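Local coordinates for protein DNA polymerase (Pyrobaculum calidifontis, PDB 5MDN) that probably catalyses DNA synthesis, extending a DNA strand from deoxyribonucleoside triphosphates with release of diphosphate, as a family B polymerase, at residues A[86-89]-A[90-93]; A[503-506]-A[507-511]; A[567-570]-A[571-574]; A[748-751]-A[752-755]. One frame throughout, in Å; residues are numbered along the deposited sequence.

Contact 1: A[86-89]-A[90-93]; sequences AKVP and EDVR
Val88 and Pro89 meet Glu90, Asp91 and Val92 in the turn that carries strand 77-86 into helix 92-100, the third strand and second helix of a beta-alpha-beta-beta-alpha-beta unit with ferredoxin-like strand order 2-3-1-4. The well-packed part lies on the inner side. There the Ala86 CB methyl faces Val92 CG2 at 4.1 Å, a purely apolar touch between the end of the strand and the first turn of the helix. Val92 has CG1 anti to its own backbone N (chi1 177°), which places CG2 beside that N, and from there CG2 also lies against the Pro89 carbonyl oxygen. Pro89 O accepts from Val92 N over 3.2 Å. A weak bond from Asp91 N to Val88 O, 3.3 Å long, closes the preceding turn. Asp91 is buried as well: its carboxylate crosses Val88 obliquely, meeting CG2 through OD2, while OD1 makes a long, weak ion pair with Lys94.

The contact is more open to solvent at Glu90. This exposed side chain lies alongside Pro89, both pointing the same way, and bends at chi2 (82°) to bring the carboxylate back over the ring; it also touches Val12 of strand 5-12. The ring in turn touches Tyr10, Pro17 and Pro40. A glycine in place of Pro89 would probably leave these neighbours and the Glu90 carboxylate without their apolar surface and let the turn flex ahead of the helix. Glu90 OE1, the oxygen turned in over the ring, sits 3.2 Å from Pro89 CD.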
loop_
_atom_site.group_PDB
_atom_site.type_symbol
_atom_site.label_atom_id
_atom_site.label_comp_id
_atom_site.label_asym_id
_atom_site.label_seq_id
_atom_site.Cartn_x
_atom_site.Cartn_y
_atom_site.Cartn_z
ATOM N N ALA A 86 17.191 -10.574 26.660
ATOM C CA ALA A 86 17.805 -9.300 26.991
ATOM C C ALA A 86 16.975 -8.553 28.031
ATOM O O ALA A 86 15.803 -8.860 28.269
ATOM C CB ALA A 86 17.966 -8.438 25.740
ATOM N N LYS A 87 17.603 -7.557 28.658
ATOM C CA LYS A 87 16.883 -6.735 29.624
ATOM C C LYS A 87 16.062 -5.654 28.933
ATOM O O LYS A 87 14.926 -5.387 29.337
ATOM C CB LYS A 87 17.853 -6.112 30.632
ATOM C CG LYS A 87 18.280 -7.055 31.752
ATOM C CD LYS A 87 18.925 -6.294 32.903
ATOM C CE LYS A 87 17.889 -5.567 33.753
ATOM N NZ LYS A 87 17.485 -6.362 34.949
ATOM N N VAL A 88 16.606 -5.031 27.890
ATOM C CA VAL A 88 15.882 -4.005 27.140
ATOM C C VAL A 88 16.049 -4.268 25.646
ATOM O O VAL A 88 17.046 -4.876 25.233
ATOM C CB VAL A 88 16.362 -2.592 27.516
ATOM C CG1 VAL A 88 15.968 -2.255 28.948
ATOM C CG2 VAL A 88 17.861 -2.466 27.326
ATOM N N PRO A 89 15.098 -3.843 24.806
ATOM C CA PRO A 89 15.199 -4.145 23.364
ATOM C C PRO A 89 16.430 -3.569 22.686
ATOM O O PRO A 89 16.902 -4.141 21.695
ATOM C CB PRO A 89 13.913 -3.536 22.789
ATOM C CG PRO A 89 12.967 -3.473 23.936
ATOM C CD PRO A 89 13.808 -3.220 25.153
ATOM N N GLU A 90 16.946 -2.435 23.165
ATOM C CA GLU A 90 18.068 -1.784 22.496
ATOM C C GLU A 90 19.306 -2.674 22.445
ATOM O O GLU A 90 20.085 -2.596 21.488
ATOM C CB GLU A 90 18.376 -0.450 23.177
ATOM C CG GLU A 90 17.248 0.582 23.054
ATOM C CD GLU A 90 16.137 0.394 24.080
ATOM O OE1 GLU A 90 15.795 -0.767 24.390
ATOM O OE2 GLU A 90 15.595 1.412 24.563
ATOM N N ASP A 91 19.514 -3.517 23.456
ATOM C CA ASP A 91 20.716 -4.341 23.537
ATOM C C ASP A 91 20.661 -5.589 22.661
ATOM O O ASP A 91 21.639 -6.345 22.637
ATOM C CB ASP A 91 20.975 -4.763 24.986
ATOM C CG ASP A 91 21.084 -3.584 25.930
ATOM O OD1 ASP A 91 21.500 -2.494 25.483
ATOM O OD2 ASP A 91 20.767 -3.753 27.126
ATOM N N VAL A 92 19.555 -5.829 21.949
ATOM C CA VAL A 92 19.395 -7.090 21.229
ATOM C C VAL A 92 20.396 -7.216 20.081
ATOM O O VAL A 92 20.863 -8.322 19.782
ATOM C CB VAL A 92 17.942 -7.236 20.740
ATOM C CG1 VAL A 92 17.768 -8.504 19.919
ATOM C CG2 VAL A 92 16.991 -7.257 21.925
ATOM N N ARG A 93 20.763 -6.105 19.435
ATOM C CA ARG A 93 21.749 -6.182 18.356
ATOM C C ARG A 93 23.126 -6.552 18.891
ATOM O O ARG A 93 23.812 -7.412 18.326
ATOM C CB ARG A 93 21.832 -4.858 17.594
ATOM C CG ARG A 93 20.686 -4.550 16.646
ATOM C CD ARG A 93 20.818 -5.371 15.363
ATOM N NE ARG A 93 19.720 -5.131 14.430
ATOM C CZ ARG A 93 19.675 -4.090 13.605
ATOM N NH1 ARG A 93 20.668 -3.210 13.602
ATOM N NH2 ARG A 93 18.646 -3.926 12.782
#

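Contact 2: A[503-506]-A[507-511]; sequences RQRA and LKVMA
Arg503 reaches forward along helix 495-512 to Leu507, one turn on, and the two side chains slant across each other. The Arg503 chain bends at chi3 (-85°), which swings the guanidinium round so that NH1 stands 4.1 Å from Leu507 CD1, on a slanting approach. Leu507 itself leans back, with CG and CD1 each 3.6 Å from Arg503 O. Two residues further on, Arg505 and Val509 repeat the pattern with a different shape. With Arg505 running extended from CG to NE, it is the root of its side chain that touches, CG lying 4.0 Å from Val509 CG2, while the guanidinium travels on to a cation-pi contact with Phe350 of helix 326-356.

Between these pairs, Ala506 adds a small methyl that faces Phe350 and Gln353, and Met510 curls at chi2 and chi3 toward helix 370-384. Lys508 stretches straight out, touching Arg480 of helix 468-486. Underneath, four successive i to i+4 bonds carry the helix, the one from Val509 N to Arg505 O being 2.9 Å long.

Leu507 and Arg503 also pack on helix 468-486, and Gln504 OE1 takes a weak hydrogen bond from Arg480 there. The two helices together form the helical hairpin of the fingers, and the run from Lys508 to Ala511 matches the start of the family B sequence motif K-x3-N-x-x-Y-G, which in relatives faces the incoming nucleotide.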
loop_
_atom_site.group_PDB
_atom_site.type_symbol
_atom_site.label_atom_id
_atom_site.label_comp_id
_atom_site.label_asym_id
_atom_site.label_seq_id
_atom_site.Cartn_x
_atom_site.Cartn_y
_atom_site.Cartn_z
ATOM N N ARG A 503 -14.631 -8.394 6.261
ATOM C CA ARG A 503 -13.814 -9.406 6.922
ATOM C C ARG A 503 -13.594 -10.612 6.019
ATOM O O ARG A 503 -12.491 -11.170 5.972
ATOM C CB ARG A 503 -14.468 -9.827 8.238
ATOM C CG ARG A 503 -14.014 -11.183 8.756
ATOM C CD ARG A 503 -14.266 -11.335 10.245
ATOM N NE ARG A 503 -13.176 -10.777 11.039
ATOM C CZ ARG A 503 -12.064 -11.439 11.344
ATOM N NH1 ARG A 503 -11.895 -12.684 10.920
ATOM N NH2 ARG A 503 -11.120 -10.858 12.072
ATOM N N GLN A 504 -14.635 -11.033 5.296
ATOM C CA GLN A 504 -14.490 -12.150 4.368
ATOM C C GLN A 504 -13.464 -11.841 3.284
ATOM O O GLN A 504 -12.632 -12.692 2.947
ATOM C CB GLN A 504 -15.847 -12.495 3.752
ATOM C CG GLN A 504 -15.793 -13.468 2.576
ATOM C CD GLN A 504 -15.650 -12.767 1.237
ATOM O OE1 GLN A 504 -15.074 -13.312 0.295
ATOM N NE2 GLN A 504 -16.175 -11.550 1.148
ATOM N N ARG A 505 -13.509 -10.632 2.717
ATOM C CA ARG A 505 -12.560 -10.289 1.661
ATOM C C ARG A 505 -11.144 -10.160 2.211
ATOM O O ARG A 505 -10.177 -10.548 1.544
ATOM C CB ARG A 505 -12.979 -8.996 0.958
ATOM C CG ARG A 505 -11.963 -8.539 -0.081
ATOM C CD ARG A 505 -12.524 -7.516 -1.052
ATOM N NE ARG A 505 -11.452 -6.859 -1.796
ATOM C CZ ARG A 505 -10.971 -5.650 -1.521
ATOM N NH1 ARG A 505 -11.471 -4.943 -0.516
ATOM N NH2 ARG A 505 -9.992 -5.143 -2.259
ATOM N N ALA A 506 -11.002 -9.619 3.425
ATOM C CA ALA A 506 -9.674 -9.451 4.009
ATOM C C ALA A 506 -8.963 -10.789 4.160
ATOM O O ALA A 506 -7.752 -10.886 3.931
ATOM C CB ALA A 506 -9.778 -8.745 5.360
ATOM N N LEU A 507 -9.699 -11.831 4.546
ATOM C CA LEU A 507 -9.115 -13.167 4.612
ATOM C C LEU A 507 -8.719 -13.663 3.224
ATOM O O LEU A 507 -7.652 -14.265 3.057
ATOM C CB LEU A 507 -10.092 -14.132 5.277
ATOM C CG LEU A 507 -10.295 -13.919 6.778
ATOM C CD1 LEU A 507 -11.649 -14.449 7.230
ATOM C CD2 LEU A 507 -9.173 -14.561 7.575
ATOM N N LYS A 508 -9.579 -13.436 2.225
ATOM C CA LYS A 508 -9.272 -13.823 0.850
ATOM C C LYS A 508 -7.975 -13.184 0.363
ATOM O O LYS A 508 -7.117 -13.859 -0.219
ATOM C CB LYS A 508 -10.416 -13.405 -0.070
ATOM C CG LYS A 508 -10.150 -13.688 -1.537
ATOM C CD LYS A 508 -11.301 -13.239 -2.414
ATOM C CE LYS A 508 -10.981 -13.467 -3.883
ATOM N NZ LYS A 508 -12.073 -12.990 -4.776
ATOM N N VAL A 509 -7.821 -11.874 0.582
ATOM C CA VAL A 509 -6.670 -11.156 0.042
ATOM C C VAL A 509 -5.372 -11.676 0.649
ATOM O O VAL A 509 -4.364 -11.837 -0.051
ATOM C CB VAL A 509 -6.836 -9.641 0.264
ATOM C CG1 VAL A 509 -5.602 -8.889 -0.218
ATOM C CG2 VAL A 509 -8.075 -9.137 -0.450
ATOM N N MET A 510 -5.376 -11.958 1.953
ATOM C CA MET A 510 -4.171 -12.481 2.589
ATOM C C MET A 510 -3.857 -13.894 2.107
ATOM O O MET A 510 -2.686 -14.245 1.918
ATOM C CB MET A 510 -4.327 -12.447 4.108
ATOM C CG MET A 510 -4.486 -11.041 4.668
ATOM S SD MET A 510 -3.055 -9.979 4.383
ATOM C CE MET A 510 -1.743 -10.976 5.082
ATOM N N ALA A 511 -4.887 -14.721 1.912
ATOM C CA ALA A 511 -4.676 -16.059 1.366
ATOM C C ALA A 511 -4.117 -15.995 -0.051
ATOM O O ALA A 511 -3.152 -16.696 -0.383
ATOM C CB ALA A 511 -5.986 -16.845 1.399
#

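Contact 3: A[567-570]-A[571-574]; sequences KKSG and AVDR
From Ser569 to Asp573 the backbone passes from an extended course into helical values: Ser569 is still fully extended, and Gly570 already turns in helical fashion. This is an ST turn with a capping bond at the entrance to helix 572-583, directly after strand 563-567 of the palm sheet. The backbone holds it lightly. Asp573 N donates to Gly570 O over 3.5 Å, and this bond is weak.

The cap comes from Ser569. Ser569 OG stands between the backbone N and the carbonyl carbon (chi1 66°), a torsion that turns the hydroxyl toward the oncoming turn, where it accepts from Ala571 N at 3.3 Å. With an N-H...O angle of 129° the bond is bent and weak. The Ala571 methyl comes up beside the same oxygen, Ala571 CB to Ser569 OG 3.6 Å.

Val572 supplies the buried side. Val572 CG1 lies 3.8 Å from Lys567 O, back at the end of the strand, and CG2 rests against Ser569 O; the side chain also touches Leu417 of the adjacent strand 416-420, so the first turn of the helix is seated on the sheet. Toward solvent the arrangement is more open: Lys568 leads away to a long, weak ion pair with Asp592. Asp573 folds its carboxylate back over the turn, Asp573 OD2 3.4 Å from Gly570 O, two acceptors that share no bond.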
loop_
_atom_site.group_PDB
_atom_site.type_symbol
_atom_site.label_atom_id
_atom_site.label_comp_id
_atom_site.label_asym_id
_atom_site.label_seq_id
_atom_site.Cartn_x
_atom_site.Cartn_y
_atom_site.Cartn_z
ATOM N N LYS A 567 -14.499 -13.620 -24.016
ATOM C CA LYS A 567 -15.616 -12.891 -24.598
ATOM C C LYS A 567 -16.900 -13.199 -23.836
ATOM O O LYS A 567 -17.150 -14.343 -23.443
ATOM C CB LYS A 567 -15.770 -13.258 -26.075
ATOM C CG LYS A 567 -16.811 -12.440 -26.820
ATOM C CD LYS A 567 -16.315 -11.031 -27.107
ATOM C CE LYS A 567 -15.595 -10.944 -28.441
ATOM N NZ LYS A 567 -16.442 -10.262 -29.464
ATOM N N LYS A 568 -17.717 -12.170 -23.628
ATOM C CA LYS A 568 -18.936 -12.310 -22.840
ATOM C C LYS A 568 -19.964 -13.136 -23.605
ATOM O O LYS A 568 -20.334 -12.794 -24.733
ATOM C CB LYS A 568 -19.503 -10.934 -22.500
ATOM C CG LYS A 568 -20.755 -10.962 -21.635
ATOM C CD LYS A 568 -21.264 -9.551 -21.371
ATOM C CE LYS A 568 -22.527 -9.548 -20.523
ATOM N NZ LYS A 568 -22.247 -9.850 -19.092
ATOM N N SER A 569 -20.423 -14.222 -22.991
ATOM C CA SER A 569 -21.470 -15.051 -23.568
ATOM C C SER A 569 -22.230 -15.734 -22.440
ATOM O O SER A 569 -21.872 -15.623 -21.266
ATOM C CB SER A 569 -20.896 -16.089 -24.541
ATOM O OG SER A 569 -20.088 -17.032 -23.860
ATOM N N GLY A 570 -23.302 -16.435 -22.809
ATOM C CA GLY A 570 -23.977 -17.289 -21.849
ATOM C C GLY A 570 -23.154 -18.495 -21.444
ATOM O O GLY A 570 -23.347 -19.047 -20.357
ATOM N N ALA A 571 -22.234 -18.924 -22.311
ATOM C CA ALA A 571 -21.446 -20.124 -22.059
ATOM C C ALA A 571 -20.463 -19.972 -20.901
ATOM O O ALA A 571 -19.955 -20.986 -20.408
ATOM C CB ALA A 571 -20.690 -20.523 -23.327
ATOM N N VAL A 572 -20.167 -18.741 -20.470
ATOM C CA VAL A 572 -19.179 -18.543 -19.408
ATOM C C VAL A 572 -19.622 -19.245 -18.130
ATOM O O VAL A 572 -18.796 -19.776 -17.376
ATOM C CB VAL A 572 -18.915 -17.043 -19.174
ATOM C CG1 VAL A 572 -18.336 -16.404 -20.428
ATOM C CG2 VAL A 572 -20.179 -16.314 -18.726
ATOM N N ASP A 573 -20.931 -19.250 -17.859
ATOM C CA ASP A 573 -21.445 -19.860 -16.637
ATOM C C ASP A 573 -21.095 -21.340 -16.562
ATOM O O ASP A 573 -20.891 -21.879 -15.468
ATOM C CB ASP A 573 -22.961 -19.678 -16.565
ATOM C CG ASP A 573 -23.376 -18.221 -16.611
ATOM O OD1 ASP A 573 -22.700 -17.394 -15.961
ATOM O OD2 ASP A 573 -24.375 -17.904 -17.292
ATOM N N ARG A 574 -21.021 -22.009 -17.712
ATOM C CA ARG A 574 -20.615 -23.408 -17.742
ATOM C C ARG A 574 -19.110 -23.563 -17.573
ATOM O O ARG A 574 -18.655 -24.542 -16.973
ATOM C CB ARG A 574 -21.074 -24.045 -19.055
ATOM C CG ARG A 574 -22.576 -23.962 -19.266
ATOM C CD ARG A 574 -23.046 -24.829 -20.418
ATOM N NE ARG A 574 -24.261 -24.281 -21.014
ATOM C CZ ARG A 574 -24.273 -23.455 -22.056
ATOM N NH1 ARG A 574 -23.133 -23.086 -22.623
ATOM N NH2 ARG A 574 -25.423 -22.995 -22.533
#

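Contact 4: A[748-751]-A[752-755]; sequences EKQV and IPAA
A proline kink in helix 743-756, just after a wider pi-type turn at 748-751, brings Pro753 against Glu748, Lys749 and Gln750. The helix belongs to the C-terminal thumb region, where it lies against helices 628-643 and 647-666. Pro753 has no N-H to offer the preceding turn, and its ring takes the place of a bond: CD lies 3.4 Å from Glu748 O, and CG is 3.4 Å from both the carbonyl carbon and the oxygen of Lys749. The departure from regular helix shows most plainly at Gln750, whose phi of -144° is well outside the helical range.

Beyond the kink the ordinary pattern resumes. Ala754 N donates to Gln750 O, a bond modelled doubtfully short at 2.5 Å. Ala755 N follows with a weak bond to Val751 O, 3.4 Å long.

The buried side is apolar. Val751 CG1 meets Ile752 CD1 at 4.3 Å, and outward Val751 touches Val661, Ile752 and Ala755 touch Val658, and Ala754 reaches Val633. Lys749 is exposed, its NZ hydrogen-bonded to Tyr745 OH.

Gln750 bends at chi2 (-38°), which brings its amide obliquely to the CB corner of the proline ring, the two side chains slanting across one another. An alanine here would probably strip that flank of the proline ring of its amide neighbour and open a gap beside the kink. The exact placement of the amide is doubtful; as modelled, Gln750 NE2 lies 3.9 Å from Pro753 CB.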
loop_
_atom_site.group_PDB
_atom_site.type_symbol
_atom_site.label_atom_id
_atom_site.label_comp_id
_atom_site.label_asym_id
_atom_site.label_seq_id
_atom_site.Cartn_x
_atom_site.Cartn_y
_atom_site.Cartn_z
ATOM N N GLU A 748 5.353 18.364 -32.305
ATOM C CA GLU A 748 6.142 17.348 -32.992
ATOM C C GLU A 748 6.629 16.234 -32.072
ATOM O O GLU A 748 6.554 15.060 -32.448
ATOM C CB GLU A 748 7.336 17.993 -33.697
ATOM C CG GLU A 748 6.959 18.882 -34.866
ATOM C CD GLU A 748 8.167 19.508 -35.528
ATOM O OE1 GLU A 748 9.294 19.285 -35.034
ATOM O OE2 GLU A 748 7.988 20.226 -36.536
ATOM N N LYS A 749 7.126 16.542 -30.874
ATOM C CA LYS A 749 7.800 15.498 -30.112
ATOM C C LYS A 749 7.032 15.002 -28.892
ATOM O O LYS A 749 7.577 14.187 -28.145
ATOM C CB LYS A 749 9.209 15.946 -29.705
ATOM C CG LYS A 749 9.316 17.197 -28.863
ATOM C CD LYS A 749 10.781 17.601 -28.771
ATOM C CE LYS A 749 11.627 16.537 -28.079
ATOM N NZ LYS A 749 11.385 16.492 -26.610
ATOM N N GLN A 750 5.787 15.442 -28.671
ATOM C CA GLN A 750 4.980 14.819 -27.619
ATOM C C GLN A 750 3.489 14.686 -27.921
ATOM O O GLN A 750 2.940 13.597 -27.727
ATOM C CB GLN A 750 5.180 15.473 -26.253
ATOM C CG GLN A 750 6.291 14.742 -25.536
ATOM C CD GLN A 750 6.216 13.233 -25.821
ATOM O OE1 GLN A 750 5.188 12.589 -25.592
ATOM N NE2 GLN A 750 7.299 12.676 -26.356
ATOM N N VAL A 751 2.813 15.744 -28.372
ATOM C CA VAL A 751 1.368 15.628 -28.567
ATOM C C VAL A 751 1.064 14.552 -29.605
ATOM O O VAL A 751 0.114 13.774 -29.453
ATOM C CB VAL A 751 0.754 16.988 -28.952
ATOM C CG1 VAL A 751 -0.652 16.806 -29.502
ATOM C CG2 VAL A 751 0.702 17.904 -27.738
ATOM N N ILE A 752 1.867 14.475 -30.662
ATOM C CA ILE A 752 1.728 13.384 -31.627
ATOM C C ILE A 752 2.250 12.087 -31.000
ATOM O O ILE A 752 1.524 11.083 -31.015
ATOM C CB ILE A 752 2.416 13.713 -32.966
ATOM C CG1 ILE A 752 1.429 14.355 -33.944
ATOM C CG2 ILE A 752 3.007 12.463 -33.606
ATOM C CD1 ILE A 752 0.756 15.610 -33.432
ATOM N N PRO A 753 3.474 12.035 -30.441
ATOM C CA PRO A 753 3.934 10.770 -29.830
ATOM C C PRO A 753 3.058 10.259 -28.697
ATOM O O PRO A 753 2.976 9.039 -28.506
ATOM C CB PRO A 753 5.347 11.114 -29.338
ATOM C CG PRO A 753 5.792 12.178 -30.243
ATOM C CD PRO A 753 4.580 13.009 -30.521
ATOM N N ALA A 754 2.411 11.139 -27.927
ATOM C CA ALA A 754 1.506 10.656 -26.889
ATOM C C ALA A 754 0.316 9.935 -27.507
ATOM O O ALA A 754 -0.091 8.869 -27.030
ATOM C CB ALA A 754 1.037 11.810 -26.004
ATOM N N ALA A 755 -0.253 10.503 -28.572
ATOM C CA ALA A 755 -1.285 9.798 -29.320
ATOM C C ALA A 755 -0.715 8.583 -30.037
ATOM O O ALA A 755 -1.412 7.575 -30.197
ATOM C CB ALA A 755 -1.951 10.744 -30.319
#

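How the contacts relate
The four contacts follow one another along the chain and none touches another. Contacts 2, 3 and 4 share the polymerase part, in fingers, palm and thumb, whereas contact 1 belongs to the N-terminal region. Contacts 2 and 3 are the nearest pair, about 27 Å between centres and 16 Å between nearest atoms. Contact 4 stands about 40 Å from contact 3, centre to centre. Contact 1 lies across the middle of the chain from both contacts 3 and 4, with centres about 61 and 59 Å away. All four are remote from the magnesium ion held by Asp7 and Asp363, and from Asp169 and Asp236, the metal ligands in the exonuclease domain.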